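Local coordinates for protein phosphatidylinositol-specific phospholipase C1 (Streptomyces antibioticus, PDB 3H4X) that is a bacterial phosphatidylinositol-specific phospholipase C of the calcium-dependent phosphoinositide phospholipase C family, folded as a barrel of eight parallel strands, at residues N85-G88 and E94-T97; R112-H115 and G120-P123. All coordinates share one frame; numbering follows the deposited sequence.

Contact 1 of 2, residues N85-G88 and E94-T97; sequences NCEG and ELRT
Glu87 grips the backbone of Arg96 and Thr97 with both oxygens of its carboxylate, a compact example of an acidic side chain tying a loop to itself. Arg96 N reaches Glu87 OE1 at 2.7 Å, with an N-H...O angle of 164°. The next amide, Thr97 N, lies 2.9 Å from Glu87 OE2 and is nearly as straight at 160°. Both donors use the syn sides of the oxygens but sit out of the carboxylate plane, the second more than the first, so the two amides hold the group at two points and limit its rotation. Lys98 N adds another bond to OE2, extending the run to three successive amides. The side chain gets there with CG anti to the carbonyl carbon (chi1 -42°) and an extended chain beyond it.

All this takes place in the long surface loop that leads from the short strand 73-74 to helix 104-117, a peripheral excursion of the beta/alpha barrel. Beside the carboxylate, Thr97 OG1 donates to Glu94 O at 2.6 Å, closing the backbone turn that presents the amides. Glu94 O itself is 3.4 Å from Glu87 OE2, two acceptors that are close without being bonded, probably held there by the neighbouring amide bonds. The Arg96 side chain starts away from Glu87, and its guanidinium forms salt bridges with Asp50 and Asp53, while the carboxylate of Glu94 accepts a bond from Ala90 N. At the other end of Glu87, its backbone N is bonded to Asp110 on helix 104-117. Beyond these bonds the pair touches little: the Leu95 CD2 methyl comes within 4.0 Å of Glu87 OE1, and the leucine otherwise rests on Ala49 and Ala89.

Contact 2 of 2, residues R112-H115 and G120-P123; sequences RAWH and GHRP. With EOH (ethanol), chain F.
His115 and His121 are joined nitrogen to nitrogen, His115 ND1 lying 2.8 Å from His121 NE2 in a bond whose proton could belong to either (angle 161°). Each ring meets the other at its rim, the two planes being almost perpendicular. With CG set between the backbone N and the carbonyl carbon (chi1 60°), the His121 ring reaches the helix. One corner of the Trp114 indole, CZ3, sits over the centre of one imidazole face, 3.5 Å from His121 CG, the planes inclined at 50°. The three rings form an aromatic cluster where helix 104-117 gives way to the loop entering barrel strand 124-130, part of a beta-alpha-beta crossover from strand 58-64. The second ring nitrogen of His121 is held as well: ND1 donates to Arg122 O at 2.8 Å, close to the ring plane. Arg122 NH1 approaches Trp114 CZ2 to 3.9 Å, its guanidinium nearly perpendicular to the indole, while its NH2 bonds to Leu52 O and Ala56 O. Farther out, Asp53 accepts from Trp114 NE1, and the indole stacks with His118. Phe189 meets the His121 ring. About one turn before His115, Arg112 NH1 bonds to Lys152 O and, at 2.9 Å, to O of an ethanol, probably from the crystallisation liquor.

Contacts 1 and 2 follow one another along the chain, their centres about 15 Å apart and on the same side of the chain's centre. They meet directly where Leu95 CD1 of contact 1 packs 3.9 Å from Trp114 CA of contact 2. Asp53 joins them a second time, pairing with Arg96 through one carboxylate oxygen and with Trp114 NE1 through the other. Helix 104-117 is also common ground, since Asp110, already bonded to the backbone of Glu87, lies on it just before segment 112-115. Near contact 1, Asn85 touches Lys42, which with Asn83 and Asp101 lines an acetyl group pocket. At contact 2, an acetate ion, probably from the crystallisation liquor, lies about 3 Å from the His115 side chain.

Contact 1 of 2, residues N85-G88 and E94-T97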
loop_
_atom_site.group_PDB
_atom_site.type_symbol
_atom_site.label_atom_id
_atom_site.label_comp_id
_atom_site.label_asym_id
_atom_site.label_seq_id
_atom_site.Cartn_x
_atom_site.Cartn_y
_atom_site.Cartn_z
ATOM N N ASN A 85 -1.499 15.944 -6.354
ATOM C CA ASN A 85 -0.461 16.284 -7.315
ATOM C C ASN A 85 -0.556 15.454 -8.594
ATOM O O ASN A 85 0.361 15.450 -9.416
ATOM C CB ASN A 85 0.921 16.141 -6.680
ATOM C CG ASN A 85 1.177 14.750 -6.138
ATOM O OD1 ASN A 85 0.453 13.804 -6.450
ATOM N ND2 ASN A 85 2.213 14.619 -5.322
ATOM N N CYS A 86 -1.675 14.763 -8.768
ATOM C CA CYS A 86 -1.877 13.905 -9.933
ATOM C C CYS A 86 -2.355 14.723 -11.132
ATOM O O CYS A 86 -3.168 15.637 -10.971
ATOM C CB CYS A 86 -2.875 12.798 -9.594
ATOM S SG CYS A 86 -2.423 11.877 -8.102
ATOM N N GLU A 87 -1.853 14.399 -12.325
ATOM C CA GLU A 87 -2.148 15.189 -13.530
ATOM C C GLU A 87 -2.993 14.474 -14.571
ATOM O O GLU A 87 -3.525 15.115 -15.476
ATOM C CB GLU A 87 -0.880 15.590 -14.284
ATOM C CG GLU A 87 0.313 16.053 -13.520
ATOM C CD GLU A 87 1.530 16.094 -14.441
ATOM O OE1 GLU A 87 2.469 15.298 -14.236
ATOM O OE2 GLU A 87 1.528 16.888 -15.411
ATOM N N GLY A 88 -3.060 13.150 -14.507
ATOM C CA GLY A 88 -3.697 12.390 -15.578
ATOM C C GLY A 88 -2.942 12.492 -16.895
ATOM O O GLY A 88 -3.546 12.647 -17.958
ATOM N N GLU A 94 4.175 13.974 -21.183
ATOM C CA GLU A 94 3.274 14.919 -20.534
ATOM C C GLU A 94 3.477 15.030 -19.027
ATOM O O GLU A 94 2.816 15.830 -18.374
ATOM C CB GLU A 94 1.812 14.551 -20.806
ATOM C CG GLU A 94 1.386 14.681 -22.257
ATOM C CD GLU A 94 -0.120 14.590 -22.436
ATOM O OE1 GLU A 94 -0.827 14.252 -21.461
ATOM O OE2 GLU A 94 -0.601 14.860 -23.556
ATOM N N LEU A 95 4.371 14.227 -18.463
ATOM C CA LEU A 95 4.593 14.302 -17.023
ATOM C C LEU A 95 5.187 15.661 -16.652
ATOM O O LEU A 95 6.084 16.170 -17.334
ATOM C CB LEU A 95 5.476 13.153 -16.539
ATOM C CG LEU A 95 4.797 11.778 -16.557
ATOM C CD1 LEU A 95 5.816 10.676 -16.337
ATOM C CD2 LEU A 95 3.676 11.696 -15.527
ATOM N N ARG A 96 4.664 16.249 -15.581
ATOM C CA ARG A 96 5.069 17.578 -15.136
ATOM C C ARG A 96 4.701 18.645 -16.165
ATOM O O ARG A 96 5.523 19.502 -16.497
ATOM C CB ARG A 96 6.571 17.629 -14.833
ATOM C CG ARG A 96 7.030 16.590 -13.829
ATOM C CD ARG A 96 8.532 16.669 -13.576
ATOM N NE ARG A 96 8.908 15.674 -12.584
ATOM C CZ ARG A 96 9.122 14.393 -12.857
ATOM N NH1 ARG A 96 9.036 13.947 -14.103
ATOM N NH2 ARG A 96 9.422 13.556 -11.873
ATOM N N THR A 97 3.472 18.591 -16.674
ATOM C CA THR A 97 3.001 19.593 -17.635
ATOM C C THR A 97 1.563 20.057 -17.419
ATOM O O THR A 97 1.188 21.128 -17.888
ATOM C CB THR A 97 3.095 19.102 -19.099
ATOM O OG1 THR A 97 2.114 18.084 -19.339
ATOM C CG2 THR A 97 4.487 18.572 -19.410
#

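Contact 2 of 2, residues R112-H115 and G120-P123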
loop_
_atom_site.group_PDB
_atom_site.type_symbol
_atom_site.label_atom_id
_atom_site.label_comp_id
_atom_site.label_asym_id
_atom_site.label_seq_id
_atom_site.Cartn_x
_atom_site.Cartn_y
_atom_site.Cartn_z
ATOM N N ARG A 112 0.900 4.851 -15.074
ATOM C CA ARG A 112 1.090 4.142 -16.337
ATOM C C ARG A 112 2.094 4.864 -17.234
ATOM O O ARG A 112 2.987 4.238 -17.812
ATOM C CB ARG A 112 -0.248 3.977 -17.064
ATOM C CG ARG A 112 -0.147 3.321 -18.435
ATOM C CD ARG A 112 0.504 1.955 -18.347
ATOM N NE ARG A 112 0.577 1.286 -19.647
ATOM C CZ ARG A 112 -0.380 0.511 -20.148
ATOM N NH1 ARG A 112 -1.499 0.308 -19.467
ATOM N NH2 ARG A 112 -0.222 -0.060 -21.338
ATOM N N ALA A 113 1.951 6.182 -17.338
ATOM C CA ALA A 113 2.849 6.983 -18.160
ATOM C C ALA A 113 4.285 6.846 -17.666
ATOM O O ALA A 113 5.215 6.629 -18.446
ATOM C CB ALA A 113 2.416 8.436 -18.138
ATOM N N TRP A 114 4.456 6.960 -16.355
ATOM C CA TRP A 114 5.768 6.861 -15.741
ATOM C C TRP A 114 6.340 5.455 -15.924
ATOM O O TRP A 114 7.517 5.283 -16.248
ATOM C CB TRP A 114 5.666 7.230 -14.259
ATOM C CG TRP A 114 6.947 7.130 -13.521
ATOM C CD1 TRP A 114 7.886 8.108 -13.367
ATOM C CD2 TRP A 114 7.438 5.985 -12.823
ATOM N NE1 TRP A 114 8.937 7.638 -12.619
ATOM C CE2 TRP A 114 8.686 6.337 -12.271
ATOM C CE3 TRP A 114 6.946 4.695 -12.608
ATOM C CZ2 TRP A 114 9.447 5.443 -11.520
ATOM C CZ3 TRP A 114 7.701 3.812 -11.863
ATOM C CH2 TRP A 114 8.935 4.190 -11.327
ATOM N N HIS A 115 5.496 4.450 -15.720
ATOM C CA HIS A 115 5.882 3.054 -15.897
ATOM C C HIS A 115 6.432 2.794 -17.296
ATOM O O HIS A 115 7.493 2.184 -17.454
ATOM C CB HIS A 115 4.677 2.151 -15.614
ATOM C CG HIS A 115 4.832 0.748 -16.111
ATOM N ND1 HIS A 115 5.478 -0.233 -15.389
ATOM C CD2 HIS A 115 4.403 0.155 -17.250
ATOM C CE1 HIS A 115 5.452 -1.366 -16.070
ATOM N NE2 HIS A 115 4.804 -1.157 -17.202
ATOM N N GLY A 120 11.572 -1.726 -16.244
ATOM C CA GLY A 120 12.390 -2.383 -15.237
ATOM C C GLY A 120 12.540 -1.601 -13.946
ATOM O O GLY A 120 13.450 -1.865 -13.162
ATOM N N HIS A 121 11.637 -0.649 -13.712
ATOM C CA HIS A 121 11.690 0.155 -12.494
ATOM C C HIS A 121 11.557 -0.704 -11.238
ATOM O O HIS A 121 11.065 -1.829 -11.288
ATOM C CB HIS A 121 10.627 1.264 -12.501
ATOM C CG HIS A 121 9.212 0.771 -12.596
ATOM N ND1 HIS A 121 8.527 0.240 -11.521
ATOM C CD2 HIS A 121 8.340 0.767 -13.633
ATOM C CE1 HIS A 121 7.302 -0.083 -11.899
ATOM N NE2 HIS A 121 7.161 0.229 -13.175
ATOM N N ARG A 122 12.007 -0.170 -10.113
ATOM C CA ARG A 122 11.832 -0.844 -8.834
ATOM C C ARG A 122 10.354 -1.151 -8.601
ATOM O O ARG A 122 9.482 -0.389 -9.017
ATOM C CB ARG A 122 12.334 0.052 -7.708
ATOM C CG ARG A 122 11.414 1.239 -7.439
ATOM C CD ARG A 122 12.100 2.318 -6.626
ATOM N NE ARG A 122 11.153 3.334 -6.181
ATOM C CZ ARG A 122 10.738 4.363 -6.915
ATOM N NH1 ARG A 122 11.179 4.538 -8.154
ATOM N NH2 ARG A 122 9.873 5.227 -6.403
ATOM N N PRO A 123 10.055 -2.263 -7.920
ATOM C CA PRO A 123 8.653 -2.501 -7.583
ATOM C C PRO A 123 8.163 -1.426 -6.618
ATOM O O PRO A 123 8.891 -1.031 -5.704
ATOM C CB PRO A 123 8.681 -3.871 -6.901
ATOM C CG PRO A 123 10.078 -4.006 -6.383
ATOM C CD PRO A 123 10.953 -3.297 -7.375
HETATM C C1 EOH F . -4.080 -1.391 -19.895
HETATM C C2 EOH F . -5.249 -2.356 -19.727
HETATM O O EOH F . -2.938 -2.028 -20.427
#